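PDB 3O2U: NEDD8-conjugating enzyme UBC12, which accepts the ubiquitin-like protein Rub1 (NEDD8) from its E1 enzyme as a thioester and catalyses its covalent attachment to other proteins, chiefly the cullin Cdc53. Local coordinates for residues D39-P44 / L129-I134; K65-V70 / S81-L86; C101-F106 / K183-V188; H107-L112 / L139-E144. All coordinates share one frame; numbering follows the deposited sequence.

Contact 1 of 4, residues D39-P44 / L129-I134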
loop_
_atom_site.group_PDB
_atom_site.type_symbol
_atom_site.label_atom_id
_atom_site.label_comp_id
_atom_site.label_asym_id
_atom_site.label_seq_id
_atom_site.Cartn_x
_atom_site.Cartn_y
_atom_site.Cartn_z
ATOM N N ASP A 39 8.920 3.551 13.128
ATOM C CA ASP A 39 10.141 3.499 13.926
ATOM C C ASP A 39 10.686 2.077 14.072
ATOM O O ASP A 39 11.863 1.904 14.363
ATOM C CB ASP A 39 9.915 4.119 15.313
ATOM C CG ASP A 39 9.769 5.630 15.253
ATOM O OD1 ASP A 39 10.091 6.213 14.194
ATOM O OD2 ASP A 39 9.327 6.235 16.257
ATOM N N SER A 40 9.829 1.073 13.865
ATOM C CA SER A 40 10.203 -0.333 14.025
ATOM C C SER A 40 10.522 -1.058 12.703
ATOM O O SER A 40 10.733 -2.271 12.691
ATOM C CB SER A 40 9.069 -1.096 14.727
ATOM O OG SER A 40 8.677 -0.456 15.931
ATOM N N LEU A 41 10.520 -0.339 11.591
ATOM C CA LEU A 41 10.686 -0.986 10.283
ATOM C C LEU A 41 12.048 -1.659 10.125
ATOM O O LEU A 41 13.060 -1.168 10.607
ATOM C CB LEU A 41 10.487 0.013 9.142
ATOM C CG LEU A 41 9.046 0.340 8.765
ATOM C CD1 LEU A 41 8.992 1.452 7.691
ATOM C CD2 LEU A 41 8.300 -0.911 8.316
ATOM N N ASP A 42 12.063 -2.784 9.426
ATOM C CA ASP A 42 13.295 -3.492 9.143
ATOM C C ASP A 42 13.266 -3.907 7.677
ATOM O O ASP A 42 13.027 -5.067 7.360
ATOM C CB ASP A 42 13.398 -4.719 10.045
ATOM C CG ASP A 42 14.759 -5.368 9.993
ATOM O OD1 ASP A 42 15.728 -4.754 10.486
ATOM O OD2 ASP A 42 14.855 -6.502 9.474
ATOM N N LEU A 43 13.494 -2.951 6.782
ATOM C CA LEU A 43 13.270 -3.180 5.352
ATOM C C LEU A 43 14.447 -3.878 4.681
ATOM O O LEU A 43 15.599 -3.574 4.983
ATOM C CB LEU A 43 13.021 -1.847 4.640
ATOM C CG LEU A 43 11.827 -0.966 5.033
ATOM C CD1 LEU A 43 11.968 0.429 4.432
ATOM C CD2 LEU A 43 10.528 -1.600 4.592
ATOM N N PRO A 44 14.162 -4.806 3.749
ATOM C CA PRO A 44 15.258 -5.336 2.934
ATOM C C PRO A 44 15.667 -4.304 1.886
ATOM O O PRO A 44 14.911 -3.356 1.623
ATOM C CB PRO A 44 14.647 -6.571 2.260
ATOM C CG PRO A 44 13.176 -6.356 2.283
ATOM C CD PRO A 44 12.861 -5.425 3.429
ATOM N N LEU A 129 -1.152 -6.951 13.211
ATOM C CA LEU A 129 -0.256 -6.875 12.056
ATOM C C LEU A 129 0.216 -5.427 11.952
ATOM O O LEU A 129 -0.369 -4.539 12.573
ATOM C CB LEU A 129 -0.971 -7.296 10.761
ATOM C CG LEU A 129 -1.342 -8.782 10.639
ATOM C CD1 LEU A 129 -1.940 -9.136 9.267
ATOM C CD2 LEU A 129 -0.142 -9.656 10.925
ATOM N N ASP A 130 1.280 -5.190 11.192
ATOM C CA ASP A 130 1.888 -3.863 11.166
ATOM C C ASP A 130 2.362 -3.478 9.774
ATOM O O ASP A 130 2.208 -4.242 8.816
ATOM C CB ASP A 130 3.051 -3.786 12.167
ATOM C CG ASP A 130 4.160 -4.789 11.860
ATOM O OD1 ASP A 130 4.050 -5.550 10.871
ATOM O OD2 ASP A 130 5.148 -4.830 12.618
ATOM N N LEU A 131 2.937 -2.282 9.672
ATOM C CA LEU A 131 3.378 -1.770 8.395
ATOM C C LEU A 131 4.416 -2.725 7.800
ATOM O O LEU A 131 4.424 -2.968 6.595
ATOM C CB LEU A 131 3.945 -0.355 8.561
ATOM C CG LEU A 131 4.538 0.295 7.316
ATOM C CD1 LEU A 131 3.507 0.369 6.186
ATOM C CD2 LEU A 131 5.098 1.697 7.646
ATOM N N GLN A 132 5.289 -3.268 8.647
ATOM C CA GLN A 132 6.313 -4.209 8.165
ATOM C C GLN A 132 5.646 -5.377 7.428
ATOM O O GLN A 132 6.107 -5.794 6.371
ATOM C CB GLN A 132 7.157 -4.746 9.323
ATOM C CG GLN A 132 8.154 -5.818 8.921
ATOM C CD GLN A 132 9.473 -5.244 8.504
ATOM O OE1 GLN A 132 9.825 -4.133 8.894
ATOM N NE2 GLN A 132 10.226 -5.996 7.713
ATOM N N SER A 133 4.555 -5.889 7.995
ATOM C CA SER A 133 3.804 -7.001 7.402
ATOM C C SER A 133 3.221 -6.625 6.069
ATOM O O SER A 133 3.280 -7.397 5.129
ATOM C CB SER A 133 2.658 -7.413 8.317
ATOM O OG SER A 133 3.162 -7.748 9.594
ATOM N N ILE A 134 2.618 -5.442 5.994
ATOM C CA ILE A 134 2.043 -5.016 4.743
ATOM C C ILE A 134 3.137 -4.935 3.690
ATOM O O ILE A 134 2.993 -5.467 2.586
ATOM C CB ILE A 134 1.337 -3.654 4.886
ATOM C CG1 ILE A 134 0.109 -3.813 5.805
ATOM C CG2 ILE A 134 0.948 -3.142 3.516
ATOM C CD1 ILE A 134 -0.421 -2.512 6.413
#
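The carboxamide of Gln132 is the flat group on which this contact turns, and it works by its edges: both polar atoms are aimed at the backbone of one residue, Asp42. At one corner Gln132 OE1 takes the hydrogen of Asp42 N at 2.7 Å, on a lone pair and nearly straight (162°). At the other, Gln132 NE2 gives a hydrogen within its own amide plane to Asp42 O at 3.0 Å, although it reaches that peptide carbonyl from well above the carbonyl plane (58° out of it). Two bonds thus fix the rotation of the amide. The side chain gets there by leaving with CG anti to the backbone N and then bending at chi2 (89°). A second flat group, the carboxylate of Asp130, is met from above its plane, where Asp130 OD1 receives both Ser133 OG at 2.7 Å and Ser133 N at 2.9 Å.

Beside the two bonds to Asp42, Leu41 CD2 lies 3.6 Å from Gln132 OE1, and the Leu41 and Leu131 side chains cross obliquely, Leu41 CD1 3.9 Å from Leu131 CD2. An alanine in place of Gln132 would remove both bonds to Asp42 and would probably leave the loop more loosely tied to the helix. Helix 29-39 adds to the join, since Asp37 OD2 accepts from Leu131 N. Asp130 is a classic N-cap, opening helix 131-143; in this ubiquitin-conjugating (UBC) fold, a bidentate side-chain amide in the first turn of that helix holds the loop connecting helix 29-39 to strand 47-51.

Contact 2 of 4, residues K65-V70 / S81-L86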
loop_
_atom_site.group_PDB
_atom_site.type_symbol
_atom_site.label_atom_id
_atom_site.label_comp_id
_atom_site.label_asym_id
_atom_site.label_seq_id
_atom_site.Cartn_x
_atom_site.Cartn_y
_atom_site.Cartn_z
ATOM N N LYS A 65 0.519 9.597 4.749
ATOM C CA LYS A 65 0.634 8.910 3.468
ATOM C C LYS A 65 2.089 8.535 3.214
ATOM O O LYS A 65 3.003 9.341 3.454
ATOM C CB LYS A 65 0.084 9.789 2.343
ATOM C CG LYS A 65 0.109 9.135 0.970
ATOM C CD LYS A 65 -0.203 10.165 -0.111
ATOM C CE LYS A 65 -1.619 10.700 0.051
ATOM N NZ LYS A 65 -2.521 9.935 -0.842
ATOM N N LEU A 66 2.303 7.294 2.785
ATOM C CA LEU A 66 3.653 6.790 2.525
ATOM C C LEU A 66 3.716 6.322 1.084
ATOM O O LEU A 66 2.709 5.875 0.532
ATOM C CB LEU A 66 3.975 5.591 3.432
ATOM C CG LEU A 66 3.612 5.706 4.914
ATOM C CD1 LEU A 66 3.853 4.372 5.633
ATOM C CD2 LEU A 66 4.385 6.832 5.591
ATOM N N GLU A 67 4.897 6.419 0.489
ATOM C CA GLU A 67 5.149 5.791 -0.802
ATOM C C GLU A 67 6.082 4.612 -0.571
ATOM O O GLU A 67 7.142 4.765 0.030
ATOM C CB GLU A 67 5.818 6.757 -1.776
ATOM C CG GLU A 67 6.084 6.121 -3.147
ATOM C CD GLU A 67 6.943 6.983 -4.041
ATOM O OE1 GLU A 67 7.744 7.788 -3.512
ATOM O OE2 GLU A 67 6.826 6.843 -5.278
ATOM N N VAL A 68 5.690 3.438 -1.047
ATOM C CA VAL A 68 6.523 2.249 -0.877
ATOM C C VAL A 68 6.985 1.803 -2.250
ATOM O O VAL A 68 6.164 1.586 -3.122
ATOM C CB VAL A 68 5.745 1.090 -0.216
ATOM C CG1 VAL A 68 6.572 -0.195 -0.258
ATOM C CG2 VAL A 68 5.402 1.438 1.217
ATOM N N ILE A 69 8.296 1.662 -2.429
ATOM C CA ILE A 69 8.866 1.287 -3.725
ATOM C C ILE A 69 9.511 -0.103 -3.670
ATOM O O ILE A 69 10.529 -0.302 -3.007
ATOM C CB ILE A 69 9.916 2.303 -4.187
ATOM C CG1 ILE A 69 9.290 3.702 -4.286
ATOM C CG2 ILE A 69 10.503 1.869 -5.537
ATOM C CD1 ILE A 69 10.284 4.813 -4.579
ATOM N N VAL A 70 8.907 -1.060 -4.368
ATOM C CA VAL A 70 9.413 -2.428 -4.405
ATOM C C VAL A 70 10.250 -2.643 -5.672
ATOM O O VAL A 70 9.759 -2.444 -6.784
ATOM C CB VAL A 70 8.239 -3.432 -4.320
ATOM C CG1 VAL A 70 8.742 -4.862 -4.297
ATOM C CG2 VAL A 70 7.420 -3.152 -3.042
ATOM N N SER A 81 10.834 -1.474 -10.861
ATOM C CA SER A 81 10.450 -0.710 -9.674
ATOM C C SER A 81 8.937 -0.435 -9.643
ATOM O O SER A 81 8.418 0.288 -10.494
ATOM C CB SER A 81 11.247 0.602 -9.604
ATOM O OG SER A 81 12.627 0.340 -9.383
ATOM N N ILE A 82 8.234 -1.026 -8.681
ATOM C CA ILE A 82 6.791 -0.818 -8.557
ATOM C C ILE A 82 6.498 -0.012 -7.308
ATOM O O ILE A 82 6.824 -0.437 -6.207
ATOM C CB ILE A 82 6.009 -2.138 -8.504
ATOM C CG1 ILE A 82 6.398 -3.049 -9.684
ATOM C CG2 ILE A 82 4.510 -1.850 -8.510
ATOM C CD1 ILE A 82 7.631 -3.945 -9.414
ATOM N N ASN A 83 5.943 1.184 -7.472
ATOM C CA ASN A 83 5.661 2.003 -6.304
ATOM C C ASN A 83 4.185 1.986 -5.923
ATOM O O ASN A 83 3.309 1.825 -6.780
ATOM C CB ASN A 83 6.222 3.438 -6.440
ATOM C CG ASN A 83 5.680 4.184 -7.656
ATOM O OD1 ASN A 83 5.278 3.582 -8.649
ATOM N ND2 ASN A 83 5.684 5.514 -7.577
ATOM N N PHE A 84 3.929 2.135 -4.625
ATOM C CA PHE A 84 2.580 2.093 -4.061
ATOM C C PHE A 84 2.422 3.286 -3.129
ATOM O O PHE A 84 3.371 3.695 -2.460
ATOM C CB PHE A 84 2.361 0.835 -3.203
ATOM C CG PHE A 84 2.493 -0.458 -3.955
ATOM C CD1 PHE A 84 1.370 -1.108 -4.462
ATOM C CD2 PHE A 84 3.743 -1.029 -4.160
ATOM C CE1 PHE A 84 1.497 -2.328 -5.156
ATOM C CE2 PHE A 84 3.875 -2.245 -4.849
ATOM C CZ PHE A 84 2.758 -2.888 -5.346
ATOM N N ASN A 85 1.215 3.826 -3.068
ATOM C CA ASN A 85 0.887 4.804 -2.042
ATOM C C ASN A 85 0.096 4.079 -0.970
ATOM O O ASN A 85 -0.781 3.269 -1.284
ATOM C CB ASN A 85 0.051 5.945 -2.618
ATOM C CG ASN A 85 0.873 7.190 -2.924
ATOM O OD1 ASN A 85 2.055 7.272 -2.594
ATOM N ND2 ASN A 85 0.244 8.162 -3.563
ATOM N N LEU A 86 0.421 4.342 0.288
ATOM C CA LEU A 86 -0.354 3.812 1.409
ATOM C C LEU A 86 -0.986 4.986 2.161
ATOM O O LEU A 86 -0.258 5.840 2.689
ATOM C CB LEU A 86 0.547 3.014 2.360
ATOM C CG LEU A 86 0.962 1.585 1.966
ATOM C CD1 LEU A 86 1.735 1.561 0.659
ATOM C CD2 LEU A 86 1.798 0.998 3.066
#
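Backbone hydrogen bonds carry most of this contact. Strands 65-70 and 82-86 run antiparallel, and three hydrogen-bonded pairs, Leu66 with Leu86, Val68 with Phe84 and Val70 with Ile82, each exchange two N-H···O bonds; Val68 N to Phe84 O, at 2.7 Å, is representative. CA-H···O contacts fill the intervals, such as Glu67 CA to Phe84 O at 3.2 Å.

One side-chain hydrogen bond joins the polar face. Asn83 ND2 points almost straight (174°) at Glu67 OE2, 2.9 Å away, meeting its anti lone pair. Asn83 stands with CG in the crowded position between N and carbonyl carbon (chi1 58°), while its OD1 is taken by Lys103 NZ. On the same face Ile69 CG1 lies alongside Asn83 CB at 3.8 Å.

Apolar packing belongs to the other face, where Leu66, Val68, Val70, Ile82, Phe84 and Leu86 are all buried. Val68 and Leu86 cross obliquely, Val68 CG2 3.7 Å from Leu86 CD1, Val70 CG2 approaches Phe84 CE2 obliquely at 4.1 Å, and helix 131-143 packs on this side. Such a two-faced beta hairpin, forming the middle pair of a four-stranded antiparallel meander, is the core of the UBC fold.

Contact 3 of 4, residues C101-F106 / K183-V188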
loop_
_atom_site.group_PDB
_atom_site.type_symbol
_atom_site.label_atom_id
_atom_site.label_comp_id
_atom_site.label_asym_id
_atom_site.label_seq_id
_atom_site.Cartn_x
_atom_site.Cartn_y
_atom_site.Cartn_z
ATOM N N CYS A 101 -1.555 0.901 -6.157
ATOM C CA CYS A 101 -0.368 0.740 -7.009
ATOM C C CYS A 101 -0.331 1.871 -8.037
ATOM O O CYS A 101 -1.332 2.155 -8.688
ATOM C CB CYS A 101 -0.363 -0.627 -7.712
ATOM S SG CYS A 101 1.104 -0.887 -8.781
ATOM N N LEU A 102 0.826 2.516 -8.167
ATOM C CA LEU A 102 0.946 3.751 -8.917
ATOM C C LEU A 102 1.474 3.521 -10.323
ATOM O O LEU A 102 1.733 4.474 -11.046
ATOM C CB LEU A 102 1.876 4.726 -8.187
ATOM C CG LEU A 102 1.502 5.017 -6.739
ATOM C CD1 LEU A 102 2.445 6.063 -6.173
ATOM C CD2 LEU A 102 0.048 5.482 -6.656
ATOM N N LYS A 103 1.652 2.253 -10.696
ATOM C CA LYS A 103 2.122 1.905 -12.029
ATOM C C LYS A 103 1.175 0.904 -12.686
ATOM O O LYS A 103 0.642 0.021 -12.019
ATOM C CB LYS A 103 3.531 1.296 -11.956
ATOM C CG LYS A 103 4.629 2.284 -11.546
ATOM C CD LYS A 103 4.776 3.403 -12.570
ATOM C CE LYS A 103 6.061 4.236 -12.351
ATOM N NZ LYS A 103 6.145 4.846 -10.994
ATOM N N LYS A 104 0.969 1.044 -13.992
ATOM C CA LYS A 104 0.273 0.020 -14.753
ATOM C C LYS A 104 1.227 -1.150 -14.928
ATOM O O LYS A 104 2.223 -1.062 -15.674
ATOM C CB LYS A 104 -0.143 0.557 -16.124
ATOM C CG LYS A 104 -0.963 1.841 -16.061
ATOM C CD LYS A 104 -1.639 2.108 -17.404
ATOM C CE LYS A 104 -2.183 3.533 -17.483
ATOM N NZ LYS A 104 -2.185 4.043 -18.900
ATOM N N ILE A 105 0.954 -2.241 -14.227
ATOM C CA ILE A 105 1.833 -3.403 -14.334
ATOM C C ILE A 105 1.063 -4.692 -14.634
ATOM O O ILE A 105 -0.116 -4.825 -14.304
ATOM C CB ILE A 105 2.753 -3.574 -13.096
ATOM C CG1 ILE A 105 1.957 -4.010 -11.880
ATOM C CG2 ILE A 105 3.528 -2.273 -12.778
ATOM C CD1 ILE A 105 2.794 -4.823 -10.924
ATOM N N PHE A 106 1.751 -5.636 -15.265
ATOM C CA PHE A 106 1.142 -6.903 -15.650
ATOM C C PHE A 106 1.311 -7.898 -14.506
ATOM O O PHE A 106 2.344 -8.539 -14.387
ATOM C CB PHE A 106 1.836 -7.435 -16.898
ATOM C CG PHE A 106 1.090 -8.530 -17.587
ATOM C CD1 PHE A 106 -0.150 -8.285 -18.163
ATOM C CD2 PHE A 106 1.642 -9.799 -17.692
ATOM C CE1 PHE A 106 -0.833 -9.288 -18.815
ATOM C CE2 PHE A 106 0.957 -10.810 -18.344
ATOM C CZ PHE A 106 -0.276 -10.556 -18.902
ATOM N N LYS A 183 -1.520 -0.922 -22.722
ATOM C CA LYS A 183 -0.131 -0.524 -22.616
ATOM C C LYS A 183 0.286 -0.421 -21.148
ATOM O O LYS A 183 -0.418 0.163 -20.327
ATOM C CB LYS A 183 0.108 0.816 -23.319
ATOM C CG LYS A 183 1.594 1.154 -23.468
ATOM C CD LYS A 183 1.879 2.634 -23.279
ATOM C CE LYS A 183 3.138 2.840 -22.416
ATOM N NZ LYS A 183 4.401 2.504 -23.125
ATOM N N TYR A 184 1.438 -0.992 -20.827
ATOM C CA TYR A 184 1.922 -0.979 -19.464
ATOM C C TYR A 184 3.075 0.006 -19.349
ATOM O O TYR A 184 3.713 0.347 -20.354
ATOM C CB TYR A 184 2.320 -2.402 -19.048
ATOM C CG TYR A 184 1.099 -3.291 -18.947
ATOM C CD1 TYR A 184 0.441 -3.456 -17.734
ATOM C CD2 TYR A 184 0.567 -3.909 -20.073
ATOM C CE1 TYR A 184 -0.704 -4.239 -17.635
ATOM C CE2 TYR A 184 -0.577 -4.701 -19.986
ATOM C CZ TYR A 184 -1.203 -4.864 -18.759
ATOM O OH TYR A 184 -2.345 -5.631 -18.640
ATOM N N ASP A 185 3.358 0.452 -18.125
ATOM C CA ASP A 185 4.424 1.431 -17.911
ATOM C C ASP A 185 5.824 0.829 -17.985
ATOM O O ASP A 185 6.038 -0.317 -17.616
ATOM C CB ASP A 185 4.256 2.103 -16.553
ATOM C CG ASP A 185 3.052 3.019 -16.506
ATOM O OD1 ASP A 185 2.663 3.558 -17.567
ATOM O OD2 ASP A 185 2.507 3.206 -15.405
ATOM N N ASN A 186 6.770 1.632 -18.452
ATOM C CA ASN A 186 8.182 1.288 -18.402
ATOM C C ASN A 186 8.693 1.486 -16.988
ATOM O O ASN A 186 8.798 2.620 -16.516
ATOM C CB ASN A 186 8.955 2.178 -19.375
ATOM C CG ASN A 186 10.425 1.800 -19.472
ATOM O OD1 ASN A 186 11.073 1.508 -18.466
ATOM N ND2 ASN A 186 10.959 1.821 -20.684
ATOM N N ILE A 187 8.996 0.389 -16.293
ATOM C CA ILE A 187 9.454 0.490 -14.915
ATOM C C ILE A 187 10.883 -0.043 -14.687
ATOM O O ILE A 187 11.311 -0.177 -13.542
ATOM C CB ILE A 187 8.489 -0.222 -13.920
ATOM C CG1 ILE A 187 8.438 -1.732 -14.189
ATOM C CG2 ILE A 187 7.087 0.367 -13.985
ATOM C CD1 ILE A 187 7.592 -2.501 -13.171
ATOM N N VAL A 188 11.619 -0.316 -15.763
ATOM C CA VAL A 188 12.942 -0.938 -15.636
ATOM C C VAL A 188 14.121 0.010 -15.371
ATOM O O VAL A 188 15.185 -0.442 -14.975
ATOM C CB VAL A 188 13.266 -1.845 -16.835
ATOM C CG1 VAL A 188 12.358 -3.053 -16.831
ATOM C CG2 VAL A 188 13.101 -1.081 -18.134
HETATM O O HOH W 1 4.676 -2.448 -16.200
#
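Tyr184 makes the tight half of this contact. Its ring lies against the peptide that joins Ile105 to Phe106, with Tyr184 CD1 only 3.4 Å from Ile105 C, and Lys104 O sits at its edge in the ring plane. Phe106 then comes in edge-on: the two planes stand at 83°, an offset edge-to-face pair with centroids 5.5 Å apart, and Phe106 CD1 reaches Tyr184 CZ at 3.6 Å. Phe106 CB hangs over the same ring, offset toward its rim, while Tyr184 OH meets the edge of the Phe106 ring in plane. Nearby, the Ile105 and Ile187 side chains cross at about a right angle, Ile105 CG2 4.1 Å from Ile187 CD1.

Toward solvent the join is polar and thinner. Asp185 grips the backbone of Lys104 at both ends, with Asp185 N giving to Lys104 O at 3.1 Å and Asp185 OD2 taking Lys104 N at 3.0 Å from above the carboxylate plane. A water bridges Lys104 O and Asp185 O. The two lysines contribute methylenes rather than charges: Lys103 CD passes 3.6 Å from Asp185 OD2, whereas its NZ is bonded to Asn83. The extended Lys104 chain runs outward, and its ammonium makes no contact with the Asp185 carboxylate; any attraction between the two would probably be long-range.

Phe106 packs on helices 153-160 and 163-174, and Tyr184 also rests on Thr173 of the latter. On the other flank Ile187 bonds through its backbone to Ser81 and packs on Ile82, so the C-terminal segment lies between these helices and the start of strand 82-87.

Contact 4 of 4, residues H107-L112 / L139-E144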
loop_
_atom_site.group_PDB
_atom_site.type_symbol
_atom_site.label_atom_id
_atom_site.label_comp_id
_atom_site.label_asym_id
_atom_site.label_seq_id
_atom_site.Cartn_x
_atom_site.Cartn_y
_atom_site.Cartn_z
ATOM N N HIS A 107 0.304 -7.994 -13.648
ATOM C CA HIS A 107 0.383 -8.868 -12.485
ATOM C C HIS A 107 -1.020 -9.370 -12.147
ATOM O O HIS A 107 -1.976 -8.596 -12.143
ATOM C CB HIS A 107 0.977 -8.104 -11.299
ATOM C CG HIS A 107 1.223 -8.960 -10.098
ATOM N ND1 HIS A 107 2.485 -9.321 -9.691
ATOM C CD2 HIS A 107 0.363 -9.543 -9.232
ATOM C CE1 HIS A 107 2.398 -10.077 -8.608
ATOM N NE2 HIS A 107 1.120 -10.235 -8.320
ATOM N N PRO A 108 -1.154 -10.673 -11.878
ATOM C CA PRO A 108 -2.490 -11.241 -11.656
ATOM C C PRO A 108 -3.230 -10.561 -10.503
ATOM O O PRO A 108 -4.458 -10.477 -10.537
ATOM C CB PRO A 108 -2.207 -12.707 -11.304
ATOM C CG PRO A 108 -0.747 -12.793 -11.041
ATOM C CD PRO A 108 -0.086 -11.678 -11.773
ATOM N N ASN A 109 -2.495 -10.044 -9.520
ATOM C CA ASN A 109 -3.134 -9.565 -8.297
ATOM C C ASN A 109 -3.319 -8.036 -8.219
ATOM O O ASN A 109 -3.769 -7.504 -7.202
ATOM C CB ASN A 109 -2.401 -10.134 -7.073
ATOM C CG ASN A 109 -2.149 -11.642 -7.195
ATOM O OD1 ASN A 109 -1.014 -12.117 -7.059
ATOM N ND2 ASN A 109 -3.209 -12.399 -7.450
ATOM N N ILE A 110 -3.022 -7.342 -9.318
ATOM C CA ILE A 110 -3.167 -5.885 -9.386
ATOM C C ILE A 110 -3.937 -5.503 -10.649
ATOM O O ILE A 110 -3.610 -5.977 -11.735
ATOM C CB ILE A 110 -1.780 -5.186 -9.371
ATOM C CG1 ILE A 110 -0.948 -5.736 -8.211
ATOM C CG2 ILE A 110 -1.938 -3.652 -9.278
ATOM C CD1 ILE A 110 0.499 -5.349 -8.241
ATOM N N ASP A 111 -4.976 -4.682 -10.515
ATOM C CA ASP A 111 -5.758 -4.297 -11.690
ATOM C C ASP A 111 -5.257 -2.993 -12.301
ATOM O O ASP A 111 -4.346 -2.355 -11.777
ATOM C CB ASP A 111 -7.270 -4.256 -11.397
ATOM C CG ASP A 111 -7.664 -3.130 -10.463
ATOM O OD1 ASP A 111 -6.897 -2.144 -10.341
ATOM O OD2 ASP A 111 -8.759 -3.232 -9.862
ATOM N N LEU A 112 -5.831 -2.608 -13.432
ATOM C CA LEU A 112 -5.328 -1.449 -14.154
ATOM C C LEU A 112 -5.692 -0.137 -13.483
ATOM O O LEU A 112 -5.210 0.921 -13.886
ATOM C CB LEU A 112 -5.800 -1.461 -15.610
ATOM C CG LEU A 112 -5.249 -2.647 -16.403
ATOM C CD1 LEU A 112 -5.941 -2.715 -17.758
ATOM C CD2 LEU A 112 -3.741 -2.545 -16.558
ATOM N N LEU A 139 5.990 -7.057 -1.219
ATOM C CA LEU A 139 7.181 -7.641 -1.815
ATOM C C LEU A 139 6.862 -9.054 -2.318
ATOM O O LEU A 139 7.079 -9.369 -3.484
ATOM C CB LEU A 139 8.303 -7.684 -0.793
ATOM C CG LEU A 139 9.627 -8.267 -1.303
ATOM C CD1 LEU A 139 10.069 -7.571 -2.580
ATOM C CD2 LEU A 139 10.705 -8.177 -0.227
ATOM N N PHE A 140 6.319 -9.879 -1.430
ATOM C CA PHE A 140 6.029 -11.294 -1.698
ATOM C C PHE A 140 5.102 -11.516 -2.908
ATOM O O PHE A 140 5.145 -12.565 -3.552
ATOM C CB PHE A 140 5.425 -11.922 -0.432
ATOM C CG PHE A 140 5.443 -13.427 -0.416
ATOM C CD1 PHE A 140 6.635 -14.120 -0.309
ATOM C CD2 PHE A 140 4.259 -14.149 -0.491
ATOM C CE1 PHE A 140 6.645 -15.519 -0.289
ATOM C CE2 PHE A 140 4.265 -15.540 -0.472
ATOM C CZ PHE A 140 5.455 -16.223 -0.369
ATOM N N LEU A 141 4.262 -10.532 -3.215
ATOM C CA LEU A 141 3.420 -10.601 -4.406
ATOM C C LEU A 141 4.257 -10.752 -5.676
ATOM O O LEU A 141 3.832 -11.367 -6.651
ATOM C CB LEU A 141 2.575 -9.325 -4.552
ATOM C CG LEU A 141 1.294 -9.115 -3.745
ATOM C CD1 LEU A 141 0.784 -7.708 -3.998
ATOM C CD2 LEU A 141 0.225 -10.127 -4.118
ATOM N N PHE A 142 5.433 -10.150 -5.674
ATOM C CA PHE A 142 6.292 -10.176 -6.854
ATOM C C PHE A 142 7.228 -11.376 -6.849
ATOM O O PHE A 142 7.699 -11.803 -7.905
ATOM C CB PHE A 142 7.083 -8.870 -6.962
ATOM C CG PHE A 142 6.200 -7.666 -7.177
ATOM C CD1 PHE A 142 5.770 -6.907 -6.102
ATOM C CD2 PHE A 142 5.759 -7.336 -8.447
ATOM C CE1 PHE A 142 4.939 -5.802 -6.291
ATOM C CE2 PHE A 142 4.905 -6.243 -8.647
ATOM C CZ PHE A 142 4.491 -5.483 -7.563
ATOM N N LEU A 143 7.491 -11.910 -5.659
ATOM C CA LEU A 143 8.315 -13.105 -5.509
ATOM C C LEU A 143 7.504 -14.374 -5.749
ATOM O O LEU A 143 8.010 -15.355 -6.296
ATOM C CB LEU A 143 8.939 -13.140 -4.118
ATOM C CG LEU A 143 9.782 -11.906 -3.847
ATOM C CD1 LEU A 143 10.442 -11.973 -2.473
ATOM C CD2 LEU A 143 10.819 -11.743 -4.941
ATOM N N GLU A 144 6.249 -14.353 -5.326
ATOM C CA GLU A 144 5.348 -15.475 -5.538
ATOM C C GLU A 144 3.968 -15.021 -5.986
ATOM O O GLU A 144 3.019 -15.011 -5.194
ATOM C CB GLU A 144 5.255 -16.339 -4.276
ATOM C CG GLU A 144 6.352 -17.385 -4.169
ATOM C CD GLU A 144 6.326 -18.370 -5.333
ATOM O OE1 GLU A 144 5.404 -19.222 -5.383
ATOM O OE2 GLU A 144 7.227 -18.289 -6.200
#
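The hydrogen bonds here lie within segment 107-112 rather than across the contact. His107 NE2 gives its hydrogen to Asn109 OD1 at 3.1 Å, bent (140°) and from above the plane of the amide carbonyl. A type I turn from His107 to Ile110, with Ile110 N reaching His107 O at 3.3 Å, brings the two side chains together. Pro108 CD lies over one face of the imidazole and probably limits its movement on that side. The other end of the Asn109 amide is also held, since ND2 donates to Asn146 O and Asp149 O.

An aromatic pair is one part of the join. The edge of His107 is turned toward the face of Phe142, centroids 5.2 Å apart and planes at 63°, with His107 ND1 4.0 Å from Phe142 CD2.

Van der Waals contacts flank the rings. Ile110 CD1 meets Phe142 CZ at 4.1 Å, their side chains crossing at about a right angle, and Leu141 CD2 packs against Asn109 CB and OD1, 3.8 Å from the oxygen. An alanine in place of His107 would remove both the ring against Phe142 and the bond to Asn109 OD1, and would probably leave the asparagine less firmly oriented.

His107-Pro108-Asn109 is the HPN signature of E2 enzymes, whose asparagine is thought to steady the oxyanion during transfer; Asn109 lies about 4 Å, side chain to side chain, from Cys117, the predicted thioester cysteine. The final turn of helix 131-143 thus backs the motif, with Phe142 reaching strands 65-70 and 82-87 and Pro108 resting on helix 153-160.

In the fold
Helix 131-143 ties the set together: contact 1 uses its start and contact 4 its end, their centres about 19 Å apart, while the buried face of the hairpin in contact 2 packs between, about 13 Å from each. Contact 3 lies on the far side of the chain's centre from contact 1 (centres about 25 Å apart) but touches contact 4, where Ile105 meets Ile110 and Phe142. Along the chain, contact 2 is nested inside the loop closed by contact 1, contact 4 inside that of contact 3, and contacts 1 and 4 cross. Contact 4 adjoins the predicted active-site cysteine, contacts 2 and 3 come within about 10 to 12 Å of it by side chains, and contact 1 is remote.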